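Local structure of tyrosinase (6JU8) at residues R66-H71 with A366-I371; Q235-Y240 with A357-S362; H71-T76 with Y213-Q218; T112-V117 with W145-W150. The protein probably catalyses, through its central tyrosinase domain, the copper-dependent oxidation of L-tyrosine and L-dopa to L-dopaquinone. The protein carries 1 engineered substitution. One frame throughout, in Å; residues are numbered along the deposited sequence.

Contact 1 (R66-H71 with A366-I371). With CU (copper (II) ion), chain C.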
# COMPACT_ATOMS: atom_id res chain seq x y z
N ARG A 66 -14.80 14.56 -13.01
CA ARG A 66 -16.11 14.65 -13.65
C ARG A 66 -16.36 13.50 -14.60
O ARG A 66 -17.52 13.07 -14.75
CB ARG A 66 -16.24 16.00 -14.35
CG ARG A 66 -16.25 17.21 -13.43
CD ARG A 66 -17.54 17.34 -12.62
NE ARG A 66 -18.75 17.31 -13.43
CZ ARG A 66 -19.19 18.31 -14.16
NH1 ARG A 66 -18.52 19.46 -14.23
NH2 ARG A 66 -20.31 18.19 -14.88
N LEU A 67 -15.35 12.99 -15.29
CA LEU A 67 -15.54 11.81 -16.13
C LEU A 67 -15.89 10.57 -15.32
O LEU A 67 -16.84 9.86 -15.66
CB LEU A 67 -14.27 11.55 -16.95
CG LEU A 67 -13.98 12.63 -17.99
CD1 LEU A 67 -12.59 12.44 -18.56
CD2 LEU A 67 -15.03 12.56 -19.11
N ALA A 68 -15.18 10.35 -14.21
CA ALA A 68 -15.54 9.28 -13.28
C ALA A 68 -16.93 9.51 -12.69
O ALA A 68 -17.68 8.57 -12.42
CB ALA A 68 -14.51 9.19 -12.18
N GLY A 69 -17.30 10.78 -12.50
CA GLY A 69 -18.60 11.10 -11.91
C GLY A 69 -19.75 10.73 -12.81
O GLY A 69 -20.87 10.57 -12.33
N ILE A 70 -19.53 10.54 -14.11
CA ILE A 70 -20.63 10.10 -14.97
C ILE A 70 -21.22 8.81 -14.47
O ILE A 70 -22.43 8.58 -14.53
CB ILE A 70 -20.11 9.93 -16.43
CG1 ILE A 70 -19.78 11.29 -17.05
CG2 ILE A 70 -21.12 9.17 -17.26
CD1 ILE A 70 -18.97 11.22 -18.32
N HIS A 71 -20.35 7.91 -14.01
CA HIS A 71 -20.75 6.54 -13.69
C HIS A 71 -21.69 6.49 -12.48
O HIS A 71 -22.63 5.71 -12.48
CB HIS A 71 -19.49 5.74 -13.40
CG HIS A 71 -19.66 4.28 -13.19
ND1 HIS A 71 -19.59 3.74 -11.92
CD2 HIS A 71 -19.90 3.25 -14.03
CE1 HIS A 71 -19.77 2.42 -12.02
NE2 HIS A 71 -19.96 2.10 -13.28
N ALA A 366 -16.68 3.39 -7.89
CA ALA A 366 -15.67 2.54 -8.52
C ALA A 366 -14.90 3.26 -9.61
O ALA A 366 -13.70 2.96 -9.81
CB ALA A 366 -16.35 1.30 -9.08
N ALA A 367 -15.55 4.14 -10.36
CA ALA A 367 -14.88 4.77 -11.51
C ALA A 367 -13.77 5.72 -11.09
O ALA A 367 -12.93 6.08 -11.92
CB ALA A 367 -15.92 5.47 -12.40
N TYR A 368 -13.68 6.09 -9.80
CA TYR A 368 -12.58 6.96 -9.37
C TYR A 368 -11.26 6.21 -9.39
O TYR A 368 -10.20 6.81 -9.55
CB TYR A 368 -12.86 7.60 -7.98
CG TYR A 368 -14.00 8.57 -8.16
CD1 TYR A 368 -13.81 9.80 -8.75
CD2 TYR A 368 -15.29 8.23 -7.79
CE1 TYR A 368 -14.88 10.68 -8.94
CE2 TYR A 368 -16.36 9.09 -8.00
CZ TYR A 368 -16.16 10.32 -8.56
OH TYR A 368 -17.19 11.19 -8.80
N ASP A 369 -11.29 4.87 -9.24
CA ASP A 369 -10.03 4.14 -9.23
C ASP A 369 -9.56 3.97 -10.67
O ASP A 369 -10.34 3.41 -11.47
CB ASP A 369 -10.21 2.77 -8.58
CG ASP A 369 -8.88 2.05 -8.37
OD1 ASP A 369 -8.04 2.13 -9.31
OD2 ASP A 369 -8.72 1.38 -7.32
N PRO A 370 -8.37 4.42 -11.05
CA PRO A 370 -7.96 4.32 -12.46
C PRO A 370 -8.00 2.92 -13.05
O PRO A 370 -8.09 2.78 -14.28
CB PRO A 370 -6.51 4.86 -12.42
CG PRO A 370 -6.56 5.87 -11.29
CD PRO A 370 -7.38 5.18 -10.21
N ILE A 371 -7.91 1.85 -12.24
CA ILE A 371 -8.04 0.51 -12.81
C ILE A 371 -9.44 0.25 -13.37
O ILE A 371 -9.62 -0.65 -14.20
CB ILE A 371 -7.65 -0.59 -11.81
CG1 ILE A 371 -7.28 -1.88 -12.56
CG2 ILE A 371 -8.73 -0.80 -10.76
CD1 ILE A 371 -6.81 -3.01 -11.67
CU CU C . -20.60 0.60 -14.65
O HOH W 1 -18.38 5.24 -9.83
O HOH W 2 -19.32 -0.55 -13.79
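One water ties H71 to A367. It accepts from H71 ND1 at 2.8 Å and from A367 N at 3.1 Å. The water acts as a second-shell link, joining the ring to the backbone ahead of helix 371-389. It would limit the rotation of the ring. The far nitrogen of the same ring, H71 NE2, binds a copper ion at 2.1 Å. This is one half of the two-copper centre of the tyrosinase family, and H98 and H107 complete the protein ligands of this metal. A different water is a further ligand of the copper. H71 CG lies anti to the backbone N (chi1 -173°), which sets the root of the ring beside the A367 methyl. H71 CB packs on A367 CB at 3.7 Å, and the methyl approaches the imidazole obliquely.

Helix 64-69 meets the other segment through A68. Its CB lies over one face of the Y368 ring, a CH-pi contact offset toward CD1 and CE1. The same methyl touches A367 O and A367 CB. At the far end of the ring, Y368 OH is 3.4 Å from G69 CA, and its probable hydrogen bond goes to A73 O. The 366-371 turn is pinned just before helix 371-389. D369 OD2 forms a salt bridge with K239. Its other oxygen, D369 OD1, caps the turn by accepting from I371 N at 2.9 Å, on the anti side of the carboxylate and 30° out of its plane.

Contact 2 (Q235-Y240 with A357-S362); sequences QSTTKY and AGHMSS
S236 O lies 3.6 Å from H359 CE1, obliquely to the ring. S236 OG donates to its neighbour's carbonyl, T237 O, and is also bonded to R199. T237 comes next and covers one face of the H359 imidazole. Its CA sits over the ring in a CH-pi contact, 3.6 Å from the centroid and offset toward ND1 and CE1. T237 CG2 reaches the ring at CD2, 3.9 Å away. T237 OG1 is held by F200 N.

T238 carries the polar link. Its carbonyl, T238 O, accepts from H359 N at 3.1 Å. A water also donates to T238 O and accepts from M360 N at 2.9 Å. Two donors thus hold this buried oxygen, and both bonds lead to the start of the 3-10 turn 359-361, which follows strand 356-357. G358 CA makes a C-H...O contact with the same oxygen at 3.3 Å. The turn also serves the copper site: M360 O bonds to ND1 of the copper ligand H336 and so positions it from the second shell. T238 CG2 lies between the backbone N and the carbonyl carbon, which puts it 3.8 Å from H359 ND1.

K239 points its CB away from the other segment. Y240 adopts a left-handed backbone conformation (phi 71°), with its C atom 3.3 Å from A357 O. Its side chain packs on helix 258-267, and Y240 also packs against L259 of the second subunit.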
# COMPACT_ATOMS: atom_id res chain seq x y z
N GLN A 235 -9.57 10.83 0.97
CA GLN A 235 -8.97 11.75 0.00
C GLN A 235 -8.54 11.00 -1.26
O GLN A 235 -8.72 11.51 -2.37
CB GLN A 235 -7.78 12.50 0.63
CG GLN A 235 -7.14 13.48 -0.33
CD GLN A 235 -6.13 14.40 0.33
OE1 GLN A 235 -6.06 14.58 1.54
NE2 GLN A 235 -5.37 15.06 -0.54
N SER A 236 -7.99 9.81 -1.07
CA SER A 236 -7.52 8.93 -2.14
C SER A 236 -8.44 7.73 -2.30
O SER A 236 -9.00 7.22 -1.34
CB SER A 236 -6.12 8.43 -1.79
OG SER A 236 -5.62 7.57 -2.81
N THR A 237 -8.52 7.24 -3.53
CA THR A 237 -9.08 5.90 -3.74
C THR A 237 -8.19 4.86 -3.05
O THR A 237 -6.99 5.10 -2.85
CB THR A 237 -9.20 5.59 -5.24
OG1 THR A 237 -7.91 5.68 -5.88
CG2 THR A 237 -10.12 6.58 -5.93
N THR A 238 -8.80 3.76 -2.66
CA THR A 238 -8.10 2.67 -1.99
C THR A 238 -8.58 1.33 -2.51
O THR A 238 -9.73 1.19 -2.93
CB THR A 238 -8.24 2.78 -0.47
OG1 THR A 238 -7.51 1.74 0.20
CG2 THR A 238 -9.69 2.67 0.01
N LYS A 239 -7.70 0.34 -2.47
CA LYS A 239 -8.04 -1.08 -2.65
C LYS A 239 -7.90 -1.73 -1.28
O LYS A 239 -6.74 -1.76 -0.78
CB LYS A 239 -7.15 -1.76 -3.70
CG LYS A 239 -7.17 -1.08 -5.08
CD LYS A 239 -5.96 -1.58 -5.89
CE LYS A 239 -5.94 -1.02 -7.31
NZ LYS A 239 -5.93 0.47 -7.29
N TYR A 240 -8.97 -2.17 -0.66
CA TYR A 240 -9.02 -2.89 0.61
C TYR A 240 -8.70 -2.04 1.84
O TYR A 240 -8.73 -2.59 2.95
CB TYR A 240 -8.09 -4.13 0.62
CG TYR A 240 -8.63 -5.27 -0.21
CD1 TYR A 240 -8.46 -5.29 -1.59
CD2 TYR A 240 -9.31 -6.36 0.39
CE1 TYR A 240 -8.93 -6.32 -2.38
CE2 TYR A 240 -9.80 -7.38 -0.41
CZ TYR A 240 -9.61 -7.36 -1.79
OH TYR A 240 -10.13 -8.41 -2.52
N ALA A 357 -12.30 -2.96 2.57
CA ALA A 357 -13.16 -2.46 1.49
C ALA A 357 -12.48 -1.31 0.75
O ALA A 357 -11.61 -0.61 1.28
CB ALA A 357 -14.49 -1.97 2.04
N GLY A 358 -12.92 -1.08 -0.48
CA GLY A 358 -12.35 0.02 -1.27
C GLY A 358 -13.20 0.27 -2.51
O GLY A 358 -14.18 -0.39 -2.79
N HIS A 359 -12.77 1.31 -3.23
CA HIS A 359 -13.62 1.96 -4.21
C HIS A 359 -14.17 1.01 -5.26
O HIS A 359 -15.35 1.10 -5.62
CB HIS A 359 -12.84 3.12 -4.88
CG HIS A 359 -12.69 4.25 -3.89
ND1 HIS A 359 -11.86 4.15 -2.78
CD2 HIS A 359 -13.24 5.49 -3.81
CE1 HIS A 359 -11.96 5.25 -2.07
NE2 HIS A 359 -12.78 6.10 -2.66
N MET A 360 -13.32 0.13 -5.80
CA MET A 360 -13.76 -0.68 -6.93
C MET A 360 -14.95 -1.59 -6.61
O MET A 360 -15.63 -2.06 -7.54
CB MET A 360 -12.61 -1.49 -7.54
CG MET A 360 -11.84 -0.68 -8.59
SD MET A 360 -12.72 -0.57 -10.17
CE MET A 360 -12.48 -2.25 -10.79
N SER A 361 -15.21 -1.88 -5.34
CA SER A 361 -16.35 -2.77 -5.05
C SER A 361 -17.67 -2.03 -4.93
O SER A 361 -18.70 -2.68 -4.75
CB SER A 361 -16.13 -3.56 -3.76
OG SER A 361 -16.30 -2.68 -2.65
N SER A 362 -17.66 -0.72 -5.04
CA SER A 362 -18.86 0.07 -4.76
C SER A 362 -19.25 0.84 -6.01
O SER A 362 -18.53 1.74 -6.48
CB SER A 362 -18.53 1.03 -3.59
OG SER A 362 -19.59 1.94 -3.42
O HOH W 3 -10.48 0.26 -5.51

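Contact 3 (H71-T76 with Y213-Q218); sequences HGAPWT and YAITSQ. With CU (copper (II) ion), chain C.
P74 and I215 have the nearest CA atoms of the two segments, 5.4 Å apart, and the peptide bond before P74 is cis. Residues 72-75 form a type VIa turn with this proline at its third position, closed by a weak bond from W75 N to G72 O. The turn follows the copper ligand H71 in the central tyrosinase domain. It packs on the loop that leads into strand 218-222.

The proline ring does much of the touching. P74 CB is 3.5 Å from Y213 O and also lies near A214 O. P74 CG comes to the edge of the Y213 ring. P74 CD meets I215 CD1 at 3.8 Å. That isoleucine branch starts with CG1 beside the backbone N (chi1 -56°), and its CD1 also touches the backbone of A73 and P74. T76 crosses Y213 at about a right angle, with T76 OG1 3.9 Å from Y213 CE1.

W75 and Q218 reach toward each other tip to tip, with the indole and amide planes 69° apart. Q218 OE1 comes to the indole edge near its plane, 3.4 Å from W75 CZ2. A73 CA lies over one indole face. T216 OG1 approaches W75 CH2 obliquely, and donates to S217 O. The side chain of Q218 is bent back on its own segment. There Q218 NE2 donates to T216 O at 3.0 Å, from 54° above the carbonyl plane.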
# COMPACT_ATOMS: atom_id res chain seq x y z
N HIS A 71 -20.35 7.91 -14.01
CA HIS A 71 -20.75 6.54 -13.69
C HIS A 71 -21.69 6.49 -12.48
O HIS A 71 -22.63 5.71 -12.48
CB HIS A 71 -19.49 5.74 -13.40
CG HIS A 71 -19.66 4.28 -13.19
ND1 HIS A 71 -19.59 3.74 -11.92
CD2 HIS A 71 -19.90 3.25 -14.03
CE1 HIS A 71 -19.77 2.42 -12.02
NE2 HIS A 71 -19.96 2.10 -13.28
N GLY A 72 -21.44 7.28 -11.44
CA GLY A 72 -22.09 7.15 -10.15
C GLY A 72 -22.11 8.44 -9.37
O GLY A 72 -22.55 9.48 -9.86
N ALA A 73 -21.69 8.35 -8.11
CA ALA A 73 -21.66 9.51 -7.23
C ALA A 73 -20.68 10.53 -7.79
O ALA A 73 -19.66 10.13 -8.37
CB ALA A 73 -21.27 9.09 -5.81
N PRO A 74 -20.88 11.83 -7.61
CA PRO A 74 -21.91 12.44 -6.76
C PRO A 74 -23.28 12.65 -7.40
O PRO A 74 -24.12 13.37 -6.84
CB PRO A 74 -21.29 13.81 -6.41
CG PRO A 74 -20.47 14.14 -7.64
CD PRO A 74 -19.88 12.83 -8.08
N TRP A 75 -23.53 12.05 -8.54
CA TRP A 75 -24.84 12.01 -9.17
C TRP A 75 -25.26 13.36 -9.72
O TRP A 75 -26.41 13.77 -9.54
CB TRP A 75 -25.87 11.45 -8.18
CG TRP A 75 -25.47 10.14 -7.56
CD1 TRP A 75 -25.19 8.96 -8.19
CD2 TRP A 75 -25.34 9.90 -6.16
NE1 TRP A 75 -24.87 7.99 -7.26
CE2 TRP A 75 -24.96 8.54 -6.00
CE3 TRP A 75 -25.50 10.70 -5.02
CZ2 TRP A 75 -24.73 7.95 -4.76
CZ3 TRP A 75 -25.27 10.12 -3.79
CH2 TRP A 75 -24.90 8.77 -3.66
N THR A 76 -24.36 14.03 -10.43
CA THR A 76 -24.63 15.34 -10.99
C THR A 76 -24.82 15.29 -12.50
O THR A 76 -24.61 14.28 -13.14
CB THR A 76 -23.50 16.35 -10.71
OG1 THR A 76 -22.35 15.99 -11.49
CG2 THR A 76 -23.06 16.35 -9.25
N TYR A 213 -20.70 18.41 -5.63
CA TYR A 213 -19.78 17.34 -5.98
C TYR A 213 -19.34 16.48 -4.81
O TYR A 213 -18.59 15.52 -5.04
CB TYR A 213 -18.52 17.91 -6.64
CG TYR A 213 -18.87 18.65 -7.91
CD1 TYR A 213 -19.35 17.95 -9.01
CD2 TYR A 213 -18.76 20.03 -8.02
CE1 TYR A 213 -19.70 18.58 -10.18
CE2 TYR A 213 -19.10 20.68 -9.19
CZ TYR A 213 -19.57 19.95 -10.27
OH TYR A 213 -19.91 20.57 -11.45
N ALA A 214 -19.73 16.79 -3.58
CA ALA A 214 -19.27 16.01 -2.44
C ALA A 214 -19.71 14.55 -2.55
O ALA A 214 -20.85 14.23 -2.91
CB ALA A 214 -19.80 16.60 -1.13
N ILE A 215 -18.77 13.64 -2.25
CA ILE A 215 -19.01 12.21 -2.24
C ILE A 215 -19.50 11.83 -0.85
O ILE A 215 -18.79 12.04 0.13
CB ILE A 215 -17.71 11.43 -2.56
CG1 ILE A 215 -17.09 11.83 -3.91
CG2 ILE A 215 -17.93 9.92 -2.49
CD1 ILE A 215 -17.90 11.45 -5.12
N THR A 216 -20.68 11.26 -0.73
CA THR A 216 -21.19 10.78 0.56
C THR A 216 -20.66 9.39 0.88
O THR A 216 -20.10 8.71 0.04
CB THR A 216 -22.73 10.74 0.57
OG1 THR A 216 -23.19 9.79 -0.39
CG2 THR A 216 -23.30 12.11 0.16
N SER A 217 -20.88 8.97 2.13
CA SER A 217 -20.80 7.55 2.42
C SER A 217 -21.81 6.81 1.52
O SER A 217 -22.74 7.39 0.95
CB SER A 217 -21.09 7.25 3.88
OG SER A 217 -22.41 7.59 4.28
N GLN A 218 -21.57 5.50 1.37
CA GLN A 218 -22.36 4.68 0.46
C GLN A 218 -22.82 3.41 1.16
O GLN A 218 -22.03 2.59 1.63
CB GLN A 218 -21.51 4.34 -0.77
CG GLN A 218 -20.96 5.57 -1.47
CD GLN A 218 -22.02 6.46 -2.09
OE1 GLN A 218 -23.11 6.02 -2.47
NE2 GLN A 218 -21.69 7.73 -2.26
CU CU C . -20.60 0.60 -14.65
O HOH W 2 -19.32 -0.55 -13.79

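Contact 4 (T112-V117 with W145-W150)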
# COMPACT_ATOMS: atom_id res chain seq x y z
N THR A 112 -14.72 4.53 -24.53
CA THR A 112 -14.28 5.29 -25.70
C THR A 112 -14.19 6.77 -25.37
O THR A 112 -13.27 7.46 -25.82
CB THR A 112 -15.26 5.07 -26.85
OG1 THR A 112 -15.21 3.69 -27.24
CG2 THR A 112 -14.89 5.88 -28.09
N LEU A 113 -15.11 7.31 -24.58
CA LEU A 113 -15.01 8.70 -24.14
C LEU A 113 -13.68 8.93 -23.43
O LEU A 113 -12.97 9.91 -23.69
CB LEU A 113 -16.19 9.04 -23.21
CG LEU A 113 -16.10 10.30 -22.37
CD1 LEU A 113 -16.01 11.56 -23.24
CD2 LEU A 113 -17.29 10.42 -21.42
N TYR A 114 -13.34 8.05 -22.48
CA TYR A 114 -12.11 8.21 -21.69
C TYR A 114 -10.89 8.17 -22.62
O TYR A 114 -10.01 9.02 -22.51
CB TYR A 114 -12.03 7.07 -20.71
CG TYR A 114 -10.96 7.06 -19.65
CD1 TYR A 114 -10.88 8.02 -18.66
CD2 TYR A 114 -10.03 6.01 -19.63
CE1 TYR A 114 -9.90 7.98 -17.67
CE2 TYR A 114 -9.07 5.96 -18.64
CZ TYR A 114 -9.00 6.94 -17.67
OH TYR A 114 -8.05 6.85 -16.69
N GLU A 115 -10.88 7.18 -23.50
CA GLU A 115 -9.79 7.05 -24.46
C GLU A 115 -9.64 8.30 -25.33
O GLU A 115 -8.51 8.76 -25.59
CB GLU A 115 -10.04 5.83 -25.34
CG GLU A 115 -9.03 5.56 -26.43
CD GLU A 115 -9.40 4.30 -27.20
OE1 GLU A 115 -8.72 3.28 -27.05
OE2 GLU A 115 -10.43 4.33 -27.91
N GLN A 116 -10.78 8.85 -25.77
CA GLN A 116 -10.72 10.01 -26.65
C GLN A 116 -10.19 11.22 -25.90
O GLN A 116 -9.39 11.99 -26.43
CB GLN A 116 -12.12 10.30 -27.21
CG GLN A 116 -12.15 11.47 -28.20
CD GLN A 116 -13.54 11.73 -28.73
OE1 GLN A 116 -14.32 10.80 -28.94
NE2 GLN A 116 -13.90 12.99 -28.92
N VAL A 117 -10.67 11.44 -24.68
CA VAL A 117 -10.21 12.57 -23.87
C VAL A 117 -8.72 12.48 -23.63
O VAL A 117 -7.98 13.47 -23.70
CB VAL A 117 -10.99 12.65 -22.55
CG1 VAL A 117 -10.36 13.65 -21.59
CG2 VAL A 117 -12.45 13.01 -22.86
N TRP A 145 -1.58 4.90 -30.26
CA TRP A 145 -1.98 4.54 -28.92
C TRP A 145 -3.47 4.30 -28.80
O TRP A 145 -4.26 5.06 -29.35
CB TRP A 145 -1.59 5.63 -27.92
CG TRP A 145 -2.02 5.33 -26.52
CD1 TRP A 145 -1.30 4.60 -25.60
CD2 TRP A 145 -3.24 5.73 -25.89
NE1 TRP A 145 -2.04 4.55 -24.42
CE2 TRP A 145 -3.21 5.22 -24.58
CE3 TRP A 145 -4.36 6.47 -26.32
CZ2 TRP A 145 -4.27 5.45 -23.69
CZ3 TRP A 145 -5.40 6.69 -25.44
CH2 TRP A 145 -5.34 6.16 -24.14
N ARG A 146 -3.83 3.27 -28.03
CA ARG A 146 -5.23 3.06 -27.67
C ARG A 146 -5.25 2.66 -26.20
O ARG A 146 -4.20 2.26 -25.65
CB ARG A 146 -5.88 1.98 -28.54
CG ARG A 146 -6.04 2.39 -30.00
CD ARG A 146 -7.04 3.53 -30.10
NE ARG A 146 -7.39 3.95 -31.47
CZ ARG A 146 -6.68 4.77 -32.24
NH1 ARG A 146 -5.52 5.25 -31.79
NH2 ARG A 146 -7.11 5.11 -33.44
N LEU A 147 -6.39 2.77 -25.56
CA LEU A 147 -6.41 2.48 -24.11
C LEU A 147 -6.09 1.00 -23.90
O LEU A 147 -6.80 0.13 -24.41
CB LEU A 147 -7.81 2.78 -23.55
CG LEU A 147 -7.94 2.56 -22.03
CD1 LEU A 147 -7.16 3.63 -21.26
CD2 LEU A 147 -9.40 2.54 -21.61
N PRO A 148 -5.07 0.67 -23.15
CA PRO A 148 -4.80 -0.75 -22.87
C PRO A 148 -5.88 -1.41 -22.02
O PRO A 148 -6.60 -0.76 -21.26
CB PRO A 148 -3.49 -0.72 -22.10
CG PRO A 148 -2.88 0.61 -22.43
CD PRO A 148 -4.05 1.55 -22.54
N TYR A 149 -5.95 -2.74 -22.13
CA TYR A 149 -6.89 -3.52 -21.31
C TYR A 149 -6.13 -4.32 -20.27
O TYR A 149 -5.00 -4.78 -20.50
CB TYR A 149 -7.81 -4.41 -22.17
CG TYR A 149 -7.11 -5.53 -22.90
CD1 TYR A 149 -6.94 -6.77 -22.30
CD2 TYR A 149 -6.63 -5.33 -24.19
CE1 TYR A 149 -6.30 -7.81 -22.96
CE2 TYR A 149 -5.98 -6.36 -24.87
CZ TYR A 149 -5.82 -7.59 -24.25
OH TYR A 149 -5.16 -8.60 -24.92
N TRP A 150 -6.80 -4.52 -19.12
CA TRP A 150 -6.28 -5.45 -18.12
C TRP A 150 -6.89 -6.83 -18.31
O TRP A 150 -8.10 -7.02 -18.11
CB TRP A 150 -6.59 -4.93 -16.72
CG TRP A 150 -6.30 -5.94 -15.64
CD1 TRP A 150 -5.20 -6.75 -15.53
CD2 TRP A 150 -7.15 -6.22 -14.52
NE1 TRP A 150 -5.32 -7.53 -14.41
CE2 TRP A 150 -6.50 -7.23 -13.77
CE3 TRP A 150 -8.39 -5.74 -14.09
CZ2 TRP A 150 -7.05 -7.77 -12.60
CZ3 TRP A 150 -8.94 -6.28 -12.93
CH2 TRP A 150 -8.27 -7.28 -12.21
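E115 reaches from helix 103-129 into the backbone of the 145-150 loop. This helix belongs to the four-helix bundle of type-3 copper proteins, and carries the copper ligand H107. E115 CG is anti to the backbone N (chi1 178°) and the chain is extended beyond it, carrying the carboxylate away from the helix backbone. E115 OE1 accepts from L147 N on its anti lone pair at 2.8 Å, with an N-H...O angle of 171°. The same oxygen forms a salt bridge with R23, so two donors grip it in a buried place.

R146 crosses the glutamate obliquely. Its aliphatic part does the touching, with R146 CB 3.5 Å from E115 OE1. R146 NE stays 4.7 Å from E115 OE1, so any attraction between the charges acts at a distance, and NE bonds to N436 O instead. R146 NH1 turns back to W145 O at 2.8 Å. K143 O is a second acceptor for this nitrogen.

W145 and E115 slide past each other in opposite directions, with the indole and carboxylate planes 76° apart. L147 N lies above one face of the indole. The indole edge meets the helix backbone in plane, with W145 CZ3 3.7 Å from E115 O. L147 crosses the Y114 side chain at about a right angle. Y114 also stacks on W373 of helix 371-389. Both leucine methyls touch the tyrosine ring: L147 CD2 lies near Y114 CD2, and L147 CD1 approaches obliquely, 4.0 Å from Y114 CE2.

Contacts 1 and 3 share the copper ligand H71, and their centres are about 10 Å apart. Y368 OH of contact 1 probably bonds to A73 O of contact 3 at 2.7 Å. Contact 2 lies farther out, with the side chain of H359 about 11 Å from a copper. Its centre is about 12 Å from that of contact 1. The salt bridge from K239 NZ to D369 OD2, 2.9 Å, joins them. Contact 4 touches contact 1 where I70 CD1 meets L113 CD2 at 3.6 Å. It does not touch contacts 2 or 3. Contact 2 reaches the second copper through H336, and the side chain of L147 in contact 4 lies about 12 Å from a copper.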